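Local coordinates for CRISPR-associated endonuclease Cas1 (Thermotoga maritima, PDB 4XTK), which probably acts as a metal-dependent double-stranded DNA endonuclease in CRISPR adaptive immunity, working as a homodimer that assembles with Cas2, at residues S115-N120 with A235-P240. Sequence-based numbering, arbitrary orientation.
Sequences SRSFQN and AELFKP
One hydrogen bond ties helix 103-127 to helix 230-252: N120 ND2 donates to the backbone O of L237 at 2.6 Å. The donor lies in the carbonyl plane, on a lone pair, and the N-H...O angle is 147°. Asparagine suits the site: its short side chain brings an N-H to L237 O in the amide plane, while OD1 takes a weak bond from R116 NH1 one turn earlier, consistent with this amide orientation.

The two segments run nearly parallel (3°, axes 8.1 Å apart) inside the helical domain that carries the Cas1 active site. E236, a manganese ligand by similarity, turns its carboxylate away from this interface toward H221 and E155; OE1 forms a salt bridge with R159 and a weak one with K239. The helix is kinked here, the N of both L237 and P240 lacking a bond to the preceding turn; P240, without an N-H, cannot bond E236 O, which lies 3.1 Å from S117 OG.

Small S117 permits the close approach, its CA 4.5 Å from that of L237, and its OG bonds back to I113 O. Apolar packing falls to L237, whose CD2 lies 3.8 Å from R116 CB, the side chains crossing nearly at right angles.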
# COMPACT_ATOMS: atom_id res chain seq x y z
N SER E 115 -21.12 -13.65 15.82
CA SER E 115 -21.73 -14.98 15.79
C SER E 115 -20.68 -16.08 15.91
O SER E 115 -20.81 -17.00 16.72
CB SER E 115 -22.54 -15.17 14.51
OG SER E 115 -23.19 -16.43 14.49
N ARG E 116 -19.62 -15.97 15.12
CA ARG E 116 -18.56 -16.97 15.11
C ARG E 116 -17.72 -16.90 16.38
O ARG E 116 -17.37 -17.93 16.96
CB ARG E 116 -17.68 -16.81 13.87
CG ARG E 116 -18.41 -17.07 12.55
CD ARG E 116 -18.28 -18.53 12.10
NE ARG E 116 -16.89 -18.96 12.05
CZ ARG E 116 -16.35 -19.87 12.85
NH1 ARG E 116 -17.09 -20.46 13.78
NH2 ARG E 116 -15.06 -20.19 12.73
N SER E 117 -17.41 -15.68 16.82
CA SER E 117 -16.70 -15.48 18.09
C SER E 117 -17.40 -16.17 19.25
O SER E 117 -16.75 -16.79 20.10
CB SER E 117 -16.55 -13.99 18.39
OG SER E 117 -15.54 -13.40 17.60
N PHE E 118 -18.72 -16.05 19.29
CA PHE E 118 -19.50 -16.65 20.37
C PHE E 118 -19.45 -18.16 20.30
O PHE E 118 -19.31 -18.83 21.31
CB PHE E 118 -20.95 -16.17 20.33
CG PHE E 118 -21.15 -14.77 20.86
CD1 PHE E 118 -20.07 -13.98 21.19
CD2 PHE E 118 -22.42 -14.26 21.03
CE1 PHE E 118 -20.25 -12.69 21.67
CE2 PHE E 118 -22.60 -12.98 21.51
CZ PHE E 118 -21.52 -12.20 21.83
N GLN E 119 -19.58 -18.71 19.09
CA GLN E 119 -19.63 -20.16 18.97
C GLN E 119 -18.26 -20.77 19.27
O GLN E 119 -18.18 -21.85 19.85
CB GLN E 119 -20.11 -20.58 17.58
CG GLN E 119 -20.47 -22.06 17.51
CD GLN E 119 -21.45 -22.47 18.61
OE1 GLN E 119 -22.46 -21.80 18.86
NE2 GLN E 119 -21.14 -23.57 19.29
N ASN E 120 -17.20 -20.06 18.91
CA ASN E 120 -15.86 -20.49 19.26
C ASN E 120 -15.64 -20.47 20.76
O ASN E 120 -15.02 -21.38 21.32
CB ASN E 120 -14.82 -19.62 18.56
CG ASN E 120 -14.76 -19.87 17.07
OD1 ASN E 120 -15.41 -20.78 16.56
ND2 ASN E 120 -13.96 -19.08 16.38
N ALA E 235 -9.36 -11.40 14.51
CA ALA E 235 -8.73 -12.00 15.69
C ALA E 235 -9.73 -12.45 16.75
O ALA E 235 -9.44 -13.34 17.55
CB ALA E 235 -7.73 -11.03 16.30
N GLU E 236 -10.91 -11.83 16.77
CA GLU E 236 -11.92 -12.18 17.76
C GLU E 236 -12.34 -13.64 17.66
O GLU E 236 -12.75 -14.25 18.65
CB GLU E 236 -13.16 -11.28 17.62
CG GLU E 236 -12.90 -9.78 17.80
CD GLU E 236 -12.65 -9.37 19.25
OE1 GLU E 236 -12.36 -10.24 20.10
OE2 GLU E 236 -12.76 -8.15 19.55
N LEU E 237 -12.22 -14.21 16.47
CA LEU E 237 -12.61 -15.58 16.24
C LEU E 237 -11.60 -16.57 16.80
O LEU E 237 -11.96 -17.68 17.19
CB LEU E 237 -12.79 -15.84 14.74
CG LEU E 237 -14.11 -15.47 14.07
CD1 LEU E 237 -14.33 -13.96 14.04
CD2 LEU E 237 -14.17 -16.05 12.66
N PHE E 238 -10.33 -16.19 16.76
CA PHE E 238 -9.26 -17.12 17.06
C PHE E 238 -8.63 -16.98 18.44
O PHE E 238 -7.70 -17.71 18.78
CB PHE E 238 -8.21 -17.01 15.96
CG PHE E 238 -8.76 -17.27 14.60
CD1 PHE E 238 -8.85 -18.56 14.12
CD2 PHE E 238 -9.26 -16.23 13.83
CE1 PHE E 238 -9.39 -18.81 12.88
CE2 PHE E 238 -9.80 -16.47 12.59
CZ PHE E 238 -9.86 -17.76 12.11
N LYS E 239 -9.14 -16.04 19.23
CA LYS E 239 -8.60 -15.81 20.57
C LYS E 239 -8.68 -17.05 21.48
O LYS E 239 -7.72 -17.35 22.20
CB LYS E 239 -9.32 -14.61 21.23
CG LYS E 239 -8.73 -13.26 20.86
CD LYS E 239 -9.56 -12.09 21.40
CE LYS E 239 -8.82 -10.77 21.18
NZ LYS E 239 -9.58 -9.59 21.68
N PRO E 240 -9.82 -17.77 21.48
CA PRO E 240 -9.83 -19.00 22.28
C PRO E 240 -8.84 -20.09 21.84
O PRO E 240 -8.09 -20.59 22.68
CB PRO E 240 -11.26 -19.51 22.13
CG PRO E 240 -12.06 -18.30 21.82
CD PRO E 240 -11.17 -17.45 20.98